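Local coordinates for protein proliferating cell nuclear antigen (Entamoeba histolytica, PDB 3P91) that forms a ring-shaped sliding clamp that binds DNA and probably raises the processivity of DNA polymerase delta during replication, at residues 8-13 with 92-97; 31-36 with 75-80; 40-45 with 53-58; 71-76 with 120-125. All coordinates share one frame; numbering follows the deposited sequence.

Interaction 1. Residues 8-13 with 92-97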
loop_
_atom_site.group_PDB
_atom_site.type_symbol
_atom_site.label_atom_id
_atom_site.label_comp_id
_atom_site.label_asym_id
_atom_site.label_seq_id
_atom_site.Cartn_x
_atom_site.Cartn_y
_atom_site.Cartn_z
ATOM N N HIS A 8 -18.390 -8.098 32.992
ATOM C CA HIS A 8 -18.779 -8.746 31.748
ATOM C C HIS A 8 -19.457 -7.749 30.808
ATOM O O HIS A 8 -20.347 -7.007 31.206
ATOM C CB HIS A 8 -19.689 -9.945 32.030
ATOM C CG HIS A 8 -20.370 -10.494 30.815
ATOM N ND1 HIS A 8 -19.716 -11.259 29.874
ATOM C CD2 HIS A 8 -21.651 -10.388 30.389
ATOM C CE1 HIS A 8 -20.564 -11.596 28.919
ATOM N NE2 HIS A 8 -21.744 -11.080 29.208
ATOM N N ALA A 9 -19.035 -7.730 29.553
ATOM C CA ALA A 9 -19.633 -6.815 28.590
ATOM C C ALA A 9 -19.603 -7.365 27.170
ATOM O O ALA A 9 -18.564 -7.818 26.698
ATOM C CB ALA A 9 -18.936 -5.460 28.648
ATOM N N LYS A 10 -20.747 -7.332 26.493
ATOM C CA LYS A 10 -20.775 -7.637 25.071
ATOM C C LYS A 10 -21.280 -6.458 24.276
ATOM O O LYS A 10 -22.359 -5.941 24.541
ATOM C CB LYS A 10 -21.644 -8.851 24.763
ATOM C CG LYS A 10 -21.664 -9.188 23.279
ATOM C CD LYS A 10 -22.523 -10.398 23.024
ATOM C CE LYS A 10 -23.957 -10.086 23.387
ATOM N NZ LYS A 10 -24.637 -11.239 24.043
ATOM N N PHE A 11 -20.504 -6.053 23.282
ATOM C CA PHE A 11 -20.852 -4.892 22.493
ATOM C C PHE A 11 -21.991 -5.186 21.538
ATOM O O PHE A 11 -22.160 -6.312 21.087
ATOM C CB PHE A 11 -19.635 -4.400 21.722
ATOM C CG PHE A 11 -18.601 -3.764 22.588
ATOM C CD1 PHE A 11 -18.584 -2.392 22.770
ATOM C CD2 PHE A 11 -17.658 -4.536 23.242
ATOM C CE1 PHE A 11 -17.632 -1.797 23.578
ATOM C CE2 PHE A 11 -16.705 -3.948 24.051
ATOM C CZ PHE A 11 -16.689 -2.573 24.217
ATOM N N LYS A 12 -22.783 -4.165 21.247
ATOM C CA LYS A 12 -23.739 -4.250 20.159
ATOM C C LYS A 12 -22.962 -4.322 18.855
ATOM O O LYS A 12 -23.249 -5.160 17.999
ATOM C CB LYS A 12 -24.682 -3.043 20.167
ATOM C CG LYS A 12 -25.787 -3.165 21.201
ATOM C CD LYS A 12 -26.612 -1.908 21.322
ATOM C CE LYS A 12 -27.821 -2.139 22.210
ATOM N NZ LYS A 12 -28.548 -0.870 22.525
ATOM N N GLU A 13 -21.961 -3.459 18.720
ATOM C CA GLU A 13 -21.115 -3.427 17.526
ATOM C C GLU A 13 -19.638 -3.510 17.888
ATOM O O GLU A 13 -19.138 -2.695 18.656
ATOM C CB GLU A 13 -21.363 -2.148 16.720
ATOM C CG GLU A 13 -22.770 -2.019 16.144
ATOM C CD GLU A 13 -23.103 -3.098 15.120
ATOM O OE1 GLU A 13 -24.302 -3.410 14.966
ATOM O OE2 GLU A 13 -22.178 -3.629 14.464
ATOM N N GLY A 92 -18.994 -10.991 17.437
ATOM C CA GLY A 92 -19.596 -10.670 18.715
ATOM C C GLY A 92 -18.507 -10.490 19.746
ATOM O O GLY A 92 -17.915 -11.459 20.215
ATOM N N LEU A 93 -18.239 -9.243 20.105
ATOM C CA LEU A 93 -17.107 -8.948 20.964
ATOM C C LEU A 93 -17.502 -8.893 22.439
ATOM O O LEU A 93 -18.397 -8.146 22.833
ATOM C CB LEU A 93 -16.434 -7.645 20.528
ATOM C CG LEU A 93 -15.233 -7.235 21.372
ATOM C CD1 LEU A 93 -14.091 -8.200 21.176
ATOM C CD2 LEU A 93 -14.801 -5.836 21.022
ATOM N N ILE A 94 -16.815 -9.688 23.250
ATOM C CA ILE A 94 -17.106 -9.764 24.665
ATOM C C ILE A 94 -15.850 -9.503 25.465
ATOM O O ILE A 94 -14.760 -9.941 25.101
ATOM C CB ILE A 94 -17.671 -11.140 25.046
ATOM C CG1 ILE A 94 -18.941 -11.424 24.253
ATOM C CG2 ILE A 94 -17.974 -11.204 26.533
ATOM C CD1 ILE A 94 -19.310 -12.874 24.222
ATOM N N LEU A 95 -16.020 -8.770 26.556
ATOM C CA LEU A 95 -14.948 -8.510 27.498
ATOM C C LEU A 95 -15.298 -9.173 28.817
ATOM O O LEU A 95 -16.447 -9.131 29.250
ATOM C CB LEU A 95 -14.794 -7.012 27.712
ATOM C CG LEU A 95 -13.805 -6.215 26.862
ATOM C CD1 LEU A 95 -13.667 -6.749 25.452
ATOM C CD2 LEU A 95 -14.275 -4.780 26.835
ATOM N N ASP A 96 -14.312 -9.795 29.451
ATOM C CA ASP A 96 -14.522 -10.408 30.749
ATOM C C ASP A 96 -13.329 -10.140 31.643
ATOM O O ASP A 96 -12.185 -10.177 31.188
ATOM C CB ASP A 96 -14.722 -11.923 30.615
ATOM C CG ASP A 96 -16.159 -12.308 30.273
ATOM O OD1 ASP A 96 -16.368 -12.977 29.238
ATOM O OD2 ASP A 96 -17.077 -11.974 31.050
ATOM N N VAL A 97 -13.609 -9.849 32.911
ATOM C CA VAL A 97 -12.594 -9.927 33.953
ATOM C C VAL A 97 -13.067 -10.873 35.057
ATOM O O VAL A 97 -14.115 -10.662 35.659
ATOM C CB VAL A 97 -12.240 -8.555 34.535
ATOM C CG1 VAL A 97 -11.298 -8.714 35.716
ATOM C CG2 VAL A 97 -11.608 -7.677 33.464
#

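Interaction 2. Residues 31-36 with 75-80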
loop_
_atom_site.group_PDB
_atom_site.type_symbol
_atom_site.label_atom_id
_atom_site.label_comp_id
_atom_site.label_asym_id
_atom_site.label_seq_id
_atom_site.Cartn_x
_atom_site.Cartn_y
_atom_site.Cartn_z
ATOM N N THR A 31 -3.414 3.519 29.324
ATOM C CA THR A 31 -4.419 4.265 30.065
ATOM C C THR A 31 -5.331 3.359 30.877
ATOM O O THR A 31 -5.470 2.171 30.593
ATOM C CB THR A 31 -5.249 5.189 29.141
ATOM O OG1 THR A 31 -5.989 6.121 29.938
ATOM C CG2 THR A 31 -6.204 4.388 28.279
ATOM N N ASN A 32 -5.930 3.928 31.908
ATOM C CA ASN A 32 -6.879 3.198 32.712
ATOM C C ASN A 32 -8.268 3.285 32.124
ATOM O O ASN A 32 -8.732 4.354 31.734
ATOM C CB ASN A 32 -6.896 3.733 34.139
ATOM C CG ASN A 32 -5.717 3.264 34.942
ATOM O OD1 ASN A 32 -5.409 2.075 34.979
ATOM N ND2 ASN A 32 -5.039 4.197 35.585
ATOM N N PHE A 33 -8.920 2.137 32.056
ATOM C CA PHE A 33 -10.318 2.083 31.703
ATOM C C PHE A 33 -11.074 1.878 32.978
ATOM O O PHE A 33 -10.988 0.825 33.599
ATOM C CB PHE A 33 -10.588 0.933 30.750
ATOM C CG PHE A 33 -10.125 1.200 29.364
ATOM C CD1 PHE A 33 -11.032 1.353 28.341
ATOM C CD2 PHE A 33 -8.777 1.339 29.091
ATOM C CE1 PHE A 33 -10.602 1.614 27.061
ATOM C CE2 PHE A 33 -8.335 1.599 27.808
ATOM C CZ PHE A 33 -9.246 1.737 26.794
ATOM N N ASP A 34 -11.795 2.911 33.381
ATOM C CA ASP A 34 -12.594 2.858 34.585
ATOM C C ASP A 34 -13.967 2.334 34.223
ATOM O O ASP A 34 -14.761 3.017 33.586
ATOM C CB ASP A 34 -12.688 4.249 35.211
ATOM C CG ASP A 34 -11.329 4.824 35.549
ATOM O OD1 ASP A 34 -10.982 5.900 35.016
ATOM O OD2 ASP A 34 -10.599 4.202 36.344
ATOM N N CYS A 35 -14.236 1.100 34.612
ATOM C CA CYS A 35 -15.538 0.510 34.372
ATOM C C CYS A 35 -16.419 0.664 35.609
ATOM O O CYS A 35 -15.932 0.768 36.732
ATOM C CB CYS A 35 -15.382 -0.959 33.985
ATOM S SG CYS A 35 -14.110 -1.224 32.724
ATOM N N SER A 36 -17.720 0.705 35.389
ATOM C CA SER A 36 -18.665 0.779 36.476
ATOM C C SER A 36 -20.016 0.468 35.871
ATOM O O SER A 36 -20.106 0.191 34.681
ATOM C CB SER A 36 -18.649 2.165 37.117
ATOM O OG SER A 36 -19.314 3.122 36.307
ATOM N N ILE A 75 -4.559 -0.516 30.754
ATOM C CA ILE A 75 -4.473 -1.064 29.407
ATOM C C ILE A 75 -3.416 -0.432 28.499
ATOM O O ILE A 75 -3.425 0.773 28.268
ATOM C CB ILE A 75 -5.839 -0.983 28.712
ATOM C CG1 ILE A 75 -6.746 -2.106 29.217
ATOM C CG2 ILE A 75 -5.678 -1.066 27.213
ATOM C CD1 ILE A 75 -8.156 -2.012 28.713
ATOM N N ASN A 76 -2.510 -1.265 27.990
ATOM C CA ASN A 76 -1.572 -0.862 26.945
ATOM C C ASN A 76 -2.279 -0.920 25.601
ATOM O O ASN A 76 -2.584 -2.006 25.097
ATOM C CB ASN A 76 -0.332 -1.762 26.930
ATOM C CG ASN A 76 0.658 -1.382 25.839
ATOM O OD1 ASN A 76 0.287 -1.193 24.681
ATOM N ND2 ASN A 76 1.925 -1.265 26.210
ATOM N N LEU A 77 -2.542 0.252 25.030
ATOM C CA LEU A 77 -3.364 0.364 23.834
ATOM C C LEU A 77 -2.698 -0.224 22.597
ATOM O O LEU A 77 -3.376 -0.655 21.665
ATOM C CB LEU A 77 -3.771 1.821 23.610
ATOM C CG LEU A 77 -4.756 2.293 24.685
ATOM C CD1 LEU A 77 -4.633 3.770 24.942
ATOM C CD2 LEU A 77 -6.180 1.920 24.313
ATOM N N THR A 78 -1.371 -0.255 22.592
ATOM C CA THR A 78 -0.654 -0.900 21.504
ATOM C C THR A 78 -0.997 -2.389 21.486
ATOM O O THR A 78 -1.226 -2.974 20.423
ATOM C CB THR A 78 0.872 -0.687 21.613
ATOM O OG1 THR A 78 1.183 0.674 21.296
ATOM C CG2 THR A 78 1.608 -1.584 20.650
ATOM N N HIS A 79 -1.063 -2.997 22.664
ATOM C CA HIS A 79 -1.361 -4.419 22.749
ATOM C C HIS A 79 -2.817 -4.740 22.452
ATOM O O HIS A 79 -3.120 -5.781 21.870
ATOM C CB HIS A 79 -0.945 -4.973 24.103
ATOM C CG HIS A 79 0.520 -4.855 24.355
ATOM N ND1 HIS A 79 1.094 -5.123 25.577
ATOM C CD2 HIS A 79 1.530 -4.481 23.533
ATOM C CE1 HIS A 79 2.398 -4.926 25.496
ATOM N NE2 HIS A 79 2.688 -4.535 24.266
ATOM N N LEU A 80 -3.713 -3.842 22.843
ATOM C CA LEU A 80 -5.135 -4.046 22.609
ATOM C C LEU A 80 -5.509 -3.892 21.137
ATOM O O LEU A 80 -6.353 -4.622 20.627
ATOM C CB LEU A 80 -5.969 -3.101 23.479
ATOM C CG LEU A 80 -7.489 -3.154 23.314
ATOM C CD1 LEU A 80 -8.009 -4.553 23.535
ATOM C CD2 LEU A 80 -8.148 -2.190 24.278
#

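Interaction 3. Residues 40-45 with 53-58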
loop_
_atom_site.group_PDB
_atom_site.type_symbol
_atom_site.label_atom_id
_atom_site.label_comp_id
_atom_site.label_asym_id
_atom_site.label_seq_id
_atom_site.Cartn_x
_atom_site.Cartn_y
_atom_site.Cartn_z
ATOM N N ILE A 40 -17.947 2.647 30.511
ATOM C CA ILE A 40 -16.495 2.646 30.458
ATOM C C ILE A 40 -16.012 4.070 30.201
ATOM O O ILE A 40 -16.497 4.760 29.303
ATOM C CB ILE A 40 -15.972 1.682 29.373
ATOM C CG1 ILE A 40 -16.601 0.302 29.571
ATOM C CG2 ILE A 40 -14.452 1.595 29.402
ATOM C CD1 ILE A 40 -16.281 -0.682 28.494
ATOM N N ALA A 41 -15.058 4.506 31.006
ATOM C CA ALA A 41 -14.610 5.879 30.959
ATOM C C ALA A 41 -13.099 5.951 30.909
ATOM O O ALA A 41 -12.403 5.100 31.462
ATOM C CB ALA A 41 -15.130 6.639 32.169
ATOM N N VAL A 42 -12.600 6.982 30.242
ATOM C CA VAL A 42 -11.179 7.282 30.244
ATOM C C VAL A 42 -10.975 8.795 30.304
ATOM O O VAL A 42 -11.443 9.528 29.448
ATOM C CB VAL A 42 -10.477 6.697 29.004
ATOM C CG1 VAL A 42 -9.028 7.177 28.926
ATOM C CG2 VAL A 42 -10.555 5.183 29.023
ATOM N N GLN A 43 -10.298 9.251 31.346
ATOM C CA GLN A 43 -9.968 10.658 31.500
ATOM C C GLN A 43 -8.521 10.758 31.907
ATOM O O GLN A 43 -8.148 10.354 33.012
ATOM C CB GLN A 43 -10.839 11.328 32.563
ATOM C CG GLN A 43 -12.172 11.813 32.041
ATOM C CD GLN A 43 -12.731 12.974 32.843
ATOM O OE1 GLN A 43 -12.158 13.388 33.857
ATOM N NE2 GLN A 43 -13.862 13.508 32.389
ATOM N N CYS A 44 -7.707 11.292 31.006
ATOM C CA CYS A 44 -6.277 11.371 31.232
ATOM C C CYS A 44 -5.661 12.343 30.242
ATOM O O CYS A 44 -6.299 12.734 29.261
ATOM C CB CYS A 44 -5.650 9.998 31.047
ATOM S SG CYS A 44 -5.761 9.427 29.347
ATOM N N MET A 45 -4.416 12.722 30.509
ATOM C CA MET A 45 -3.654 13.587 29.618
ATOM C C MET A 45 -3.076 12.790 28.475
ATOM O O MET A 45 -2.844 11.590 28.604
ATOM C CB MET A 45 -2.514 14.260 30.373
ATOM C CG MET A 45 -2.988 15.165 31.486
ATOM S SD MET A 45 -1.645 16.125 32.182
ATOM C CE MET A 45 -0.544 14.830 32.718
ATOM N N VAL A 53 -7.759 13.863 27.292
ATOM C CA VAL A 53 -8.661 12.965 26.591
ATOM C C VAL A 53 -9.796 12.580 27.526
ATOM O O VAL A 53 -9.571 12.329 28.705
ATOM C CB VAL A 53 -7.948 11.674 26.138
ATOM C CG1 VAL A 53 -8.843 10.883 25.212
ATOM C CG2 VAL A 53 -6.620 11.997 25.467
ATOM N N SER A 54 -11.012 12.531 26.992
ATOM C CA SER A 54 -12.191 12.170 27.766
ATOM C C SER A 54 -13.101 11.223 26.996
ATOM O O SER A 54 -13.789 11.644 26.073
ATOM C CB SER A 54 -12.982 13.420 28.122
ATOM O OG SER A 54 -14.228 13.082 28.698
ATOM N N LEU A 55 -13.118 9.951 27.381
ATOM C CA LEU A 55 -13.989 8.979 26.731
ATOM C C LEU A 55 -15.089 8.481 27.644
ATOM O O LEU A 55 -14.874 8.215 28.824
ATOM C CB LEU A 55 -13.197 7.772 26.224
ATOM C CG LEU A 55 -14.011 6.521 25.849
ATOM C CD1 LEU A 55 -14.703 6.664 24.493
ATOM C CD2 LEU A 55 -13.132 5.278 25.868
ATOM N N LEU A 56 -16.275 8.338 27.073
ATOM C CA LEU A 56 -17.357 7.684 27.766
ATOM C C LEU A 56 -18.095 6.745 26.831
ATOM O O LEU A 56 -18.768 7.185 25.908
ATOM C CB LEU A 56 -18.332 8.708 28.311
ATOM C CG LEU A 56 -19.544 8.048 28.947
ATOM C CD1 LEU A 56 -19.094 7.154 30.095
ATOM C CD2 LEU A 56 -20.536 9.099 29.417
ATOM N N ILE A 57 -17.959 5.446 27.057
ATOM C CA ILE A 57 -18.852 4.509 26.409
ATOM C C ILE A 57 -19.983 4.208 27.376
ATOM O O ILE A 57 -19.750 3.826 28.515
ATOM C CB ILE A 57 -18.149 3.210 26.015
ATOM C CG1 ILE A 57 -16.826 3.516 25.324
ATOM C CG2 ILE A 57 -19.046 2.399 25.103
ATOM C CD1 ILE A 57 -16.023 2.304 24.998
ATOM N N GLU A 58 -21.211 4.394 26.921
ATOM C CA GLU A 58 -22.364 4.194 27.777
ATOM C C GLU A 58 -22.862 2.766 27.711
ATOM O O GLU A 58 -22.494 2.016 26.801
ATOM C CB GLU A 58 -23.484 5.125 27.348
ATOM C CG GLU A 58 -23.154 6.596 27.477
ATOM C CD GLU A 58 -24.407 7.431 27.560
ATOM O OE1 GLU A 58 -24.840 7.731 28.699
ATOM O OE2 GLU A 58 -24.966 7.755 26.485
#

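Interaction 4. Residues 71-76 with 120-125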
loop_
_atom_site.group_PDB
_atom_site.type_symbol
_atom_site.label_atom_id
_atom_site.label_comp_id
_atom_site.label_asym_id
_atom_site.label_seq_id
_atom_site.Cartn_x
_atom_site.Cartn_y
_atom_site.Cartn_z
ATOM N N ILE A 71 -14.321 -0.857 38.706
ATOM C CA ILE A 71 -12.981 -1.396 38.554
ATOM C C ILE A 71 -12.221 -0.522 37.570
ATOM O O ILE A 71 -12.826 0.212 36.786
ATOM C CB ILE A 71 -13.020 -2.824 38.019
ATOM C CG1 ILE A 71 -13.569 -2.846 36.597
ATOM C CG2 ILE A 71 -13.885 -3.698 38.906
ATOM C CD1 ILE A 71 -13.851 -4.240 36.111
ATOM N N THR A 72 -10.896 -0.581 37.622
ATOM C CA THR A 72 -10.079 0.160 36.676
ATOM C C THR A 72 -9.084 -0.776 36.011
ATOM O O THR A 72 -8.279 -1.407 36.685
ATOM C CB THR A 72 -9.343 1.341 37.343
ATOM O OG1 THR A 72 -8.128 1.607 36.633
ATOM C CG2 THR A 72 -9.006 1.015 38.774
ATOM N N LEU A 73 -9.154 -0.874 34.688
ATOM C CA LEU A 73 -8.255 -1.746 33.937
ATOM C C LEU A 73 -7.112 -0.966 33.302
ATOM O O LEU A 73 -7.334 -0.108 32.454
ATOM C CB LEU A 73 -9.023 -2.491 32.847
ATOM C CG LEU A 73 -10.346 -3.149 33.229
ATOM C CD1 LEU A 73 -11.119 -3.470 31.978
ATOM C CD2 LEU A 73 -10.129 -4.398 34.051
ATOM N N GLY A 74 -5.889 -1.276 33.719
ATOM C CA GLY A 74 -4.702 -0.657 33.162
ATOM C C GLY A 74 -4.338 -1.270 31.823
ATOM O O GLY A 74 -3.847 -2.391 31.755
ATOM N N ILE A 75 -4.559 -0.516 30.754
ATOM C CA ILE A 75 -4.473 -1.064 29.407
ATOM C C ILE A 75 -3.416 -0.432 28.499
ATOM O O ILE A 75 -3.425 0.773 28.268
ATOM C CB ILE A 75 -5.839 -0.983 28.712
ATOM C CG1 ILE A 75 -6.746 -2.106 29.217
ATOM C CG2 ILE A 75 -5.678 -1.066 27.213
ATOM C CD1 ILE A 75 -8.156 -2.012 28.713
ATOM N N ASN A 76 -2.510 -1.265 27.990
ATOM C CA ASN A 76 -1.572 -0.862 26.945
ATOM C C ASN A 76 -2.279 -0.920 25.601
ATOM O O ASN A 76 -2.584 -2.006 25.097
ATOM C CB ASN A 76 -0.332 -1.762 26.930
ATOM C CG ASN A 76 0.658 -1.382 25.839
ATOM O OD1 ASN A 76 0.287 -1.193 24.681
ATOM N ND2 ASN A 76 1.925 -1.265 26.210
ATOM N N LEU A 120 -5.462 -10.777 27.567
ATOM C CA LEU A 120 -4.571 -9.629 27.545
ATOM C C LEU A 120 -4.070 -9.310 28.946
ATOM O O LEU A 120 -4.860 -9.070 29.851
ATOM C CB LEU A 120 -5.284 -8.406 26.983
ATOM C CG LEU A 120 -4.545 -7.091 27.249
ATOM C CD1 LEU A 120 -3.144 -7.117 26.634
ATOM C CD2 LEU A 120 -5.345 -5.907 26.732
ATOM N N ASN A 121 -2.755 -9.306 29.125
ATOM C CA ASN A 121 -2.172 -8.957 30.412
ATOM C C ASN A 121 -2.426 -7.498 30.709
ATOM O O ASN A 121 -2.134 -6.641 29.889
ATOM C CB ASN A 121 -0.667 -9.209 30.409
ATOM C CG ASN A 121 -0.319 -10.651 30.114
ATOM O OD1 ASN A 121 -0.981 -11.571 30.589
ATOM N ND2 ASN A 121 0.724 -10.856 29.318
ATOM N N LEU A 122 -2.977 -7.215 31.880
ATOM C CA LEU A 122 -3.210 -5.837 32.273
ATOM C C LEU A 122 -1.934 -5.228 32.825
ATOM O O LEU A 122 -0.987 -5.935 33.178
ATOM C CB LEU A 122 -4.327 -5.744 33.310
ATOM C CG LEU A 122 -5.670 -6.253 32.805
ATOM C CD1 LEU A 122 -6.724 -6.192 33.882
ATOM C CD2 LEU A 122 -6.082 -5.441 31.611
ATOM N N VAL A 123 -1.925 -3.906 32.900
ATOM C CA VAL A 123 -0.764 -3.167 33.346
ATOM C C VAL A 123 -1.090 -2.346 34.591
ATOM O O VAL A 123 -2.260 -2.115 34.919
ATOM C CB VAL A 123 -0.283 -2.227 32.231
ATOM C CG1 VAL A 123 1.100 -1.684 32.553
ATOM C CG2 VAL A 123 -0.268 -2.965 30.901
ATOM N N ASP A 124 -0.045 -1.927 35.295
ATOM C CA ASP A 124 -0.197 -1.000 36.401
ATOM C C ASP A 124 0.046 0.412 35.912
ATOM O O ASP A 124 1.150 0.761 35.498
ATOM C CB ASP A 124 0.773 -1.331 37.527
ATOM C CG ASP A 124 0.157 -2.226 38.568
ATOM O OD1 ASP A 124 -1.083 -2.179 38.715
ATOM O OD2 ASP A 124 0.909 -2.973 39.233
ATOM N N ILE A 125 -0.999 1.222 35.953
ATOM C CA ILE A 125 -0.891 2.599 35.526
ATOM C C ILE A 125 -1.084 3.515 36.717
ATOM O O ILE A 125 -2.170 3.595 37.286
ATOM C CB ILE A 125 -1.902 2.904 34.425
ATOM C CG1 ILE A 125 -1.663 1.953 33.250
ATOM C CG2 ILE A 125 -1.780 4.342 33.989
ATOM C CD1 ILE A 125 -2.520 2.230 32.055
HETATM O O HOH W 1 -3.079 -3.996 28.412
#

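Interaction 1. Residues 8-13 with 92-97
His8, Phe11 and Leu95 carry this contact, an antiparallel pairing of strands 7-11 and 92-97 inside a five-stranded sheet of the clamp's N-terminal domain. Ala9 and Leu95 form a hydrogen-bonded pair in which Leu95 N reaches Ala9 O at 2.7 Å, and Ala9 N answers to Leu95 O. Phe11 N continues the ladder to Leu93 O at 3.0 Å. Side chains alternate between the two faces. On the buried face, Ala9, a small residue, touches Phe62 and Phe65 of the adjoining strand 62-66. Phe11 lies against two leucines of strand 92-97, through its CD2 and CE2: CD2 touches Leu93 CD2 at 3.8 Å, the two side chains running side by side, while Leu95 CD2 comes to the ring edge at CE2. Phe17 of helix 14-25 stacks on the same ring and also touches Leu93, so the helix packs on this face.

The other face, with His8, Lys10, Ile94 and Asp96, is partly exposed and mixes charge with aliphatic carbon. Lys10 lays its CG over Ile94 CG1 at 3.7 Å, then bends at chi3 and sends NZ to a salt bridge with Glu64. His8, with CG anti to the backbone N (chi1 168°), also meets Glu64, through NE2, and its CE1 rests 3.5 Å from Ile94 CG2. Two carboxylates would be expected to favour a protonated imidazole. Its ND1 donates to Asp96 OD2 at 3.0 Å, meeting the oxygen on its syn side, with OD2 close to the ring plane but ND1 32° out of the carboxylate plane.

Interaction 2. Residues 31-36 with 75-80
Phe33 and Ile75 make the dense part of this contact. Ile75 CD1 sits over one face of the phenyl ring, 3.9 Å from its centroid and 29° off the ring normal, a CH-pi contact in which the two side chains cross at about a right angle. The isoleucine reaches it because CG1 is anti to the carbonyl carbon (chi1 -78°) and CD1 extends beyond. Leu77 approaches the same ring differently, with CD2 at the edge, 3.9 Å from Phe33 CZ. Its other methyl, CD1, meets Thr31 CG2 at 3.7 Å. Flat aromatic and branched aliphatic groups suit this buried place, which Leu24 of helix 14-25 also borders.

Two backbone bonds, Thr31 N to Ile75 O at 2.9 Å and Ile75 N to Thr31 O, make these residues an antiparallel hydrogen-bonded pair. While Leu77 stays buried against strand 30-36, Asn76, Thr78 and His79 form a polar, more exposed side. There Asn76 turns its side chain from the strand to accept from His79 N at OD1 (3.0 Å), with a weak second bond from Thr78 N. Its CG lies over the centre of the His79 ring, and that imidazole packs on Met180 of the second subunit. A short polar residue is apt here, since it can fold back onto amides at a helix start. Asn76 is thus the N-cap of helix 77-84, set directly on the end of an antiparallel edge strand.

Interaction 3. Residues 40-45 with 53-58
Val42 and Leu55 face each other at the middle of a beta hairpin, their CB atoms 4.0 Å apart and their side chains on the buried face of the sheet. Val42 CG2 also meets Leu55 CD2, at 4.1 Å. Ile40 with Ile57 and Cys44 with Val53 fill the same face. The Ile40 and Ile57 CB atoms stand 4.3 Å apart.

Beneath this row lies the ladder that sets its spacing. Each of the three pairs is closed by two backbone bonds, including Leu55 N to Val42 O at 2.7 Å and Val53 N to Cys44 O, also 2.7 Å. The strand axes run at 179°, almost exactly antiparallel, and the register is unbroken through all five pairs. CA-H...O contacts, such as Ala41 CA to Leu55 O at 3.2 Å, fill the gaps between the bonds.

Further out, Leu16, Val20 and Leu24 of helix 14-25 cover Ile57, Leu55 and Val53 in turn, while Phe33 of strand 30-36 packs on Ile40 and Val42. Strand 247-253 adjoins the other flank, with Leu249 against Val53 and Leu55. The opposite face bears Ala41, Gln43, Ser54 and Leu56, all partly exposed. Branched aliphatics toward the helix and smaller or polar groups mostly on the outer side imply a pairing whose direction comes from backbone bonds and whose burial is chiefly hydrophobic.

Interaction 4. Residues 71-76 with 120-125
Gly74 O accepts from Val123 N at 2.7 Å, the one direct hydrogen bond across this contact, with an N-H...O angle of 161°. Around that oxygen, Leu122 CB and Val123 CB both lie close, Val123 CB at 3.6 Å. Gly74 CA in turn makes a CA-H...O contact to Val123 O at 3.3 Å. Glycine suits the place for a plain geometric reason: a CB built here would fall 2.0 Å from Val123 O, so the bare CA lets the two backbones draw together.

Aliphatic groups flank the bond. Leu122 spreads its two methyls, CD1 meeting Leu73 CD2 at 3.9 Å and CD2 reaching toward Ile75 CG1. Val123 uses CG2, which is anti to its carbonyl carbon, to touch Asn76 N and CB. Ile125, extended (chi2 -175°), sets CD1 3.7 Å from Ile75 N and also covers Gly74 CA. A water bridges what the protein leaves apart: it accepts from Asn76 N at 2.8 Å and donates to Asn121 O.

The touching parts run at 90° to one another, so residues 122-125 cross strand 71-76 and do not extend its sheet. That strand is the outermost within the chain on this side, bonded along its other edge to strand 30-36. Leu120 packs on Ile83 of helix 77-84 and on Met180 of the second subunit, and Leu122 rests on Val104 of strand 103-109, so the crossing lies where the domain's two sheets and this helix converge near the subunit interface.

In the fold
All four contacts lie in the N-terminal domain. Interaction 1 belongs to its five-stranded sheet, and interactions 2 and 3 to the long nine-stranded one; interaction 4 joins the two. Interactions 2 and 4 are closest, their centres 6 Å apart, since both use strand 71-76. Interactions 2 and 3, 10 Å apart, are linked by neighbouring strands 30-36 and 39-45, and the hairpin of interaction 3 is nested in the loop that interaction 2 closes. Both fall inside the loop closed by interaction 1, while interaction 4 crosses it, with Val97 packing on Leu73. Together they tie this domain from its helix-covered core to the edge where another subunit continues the ring.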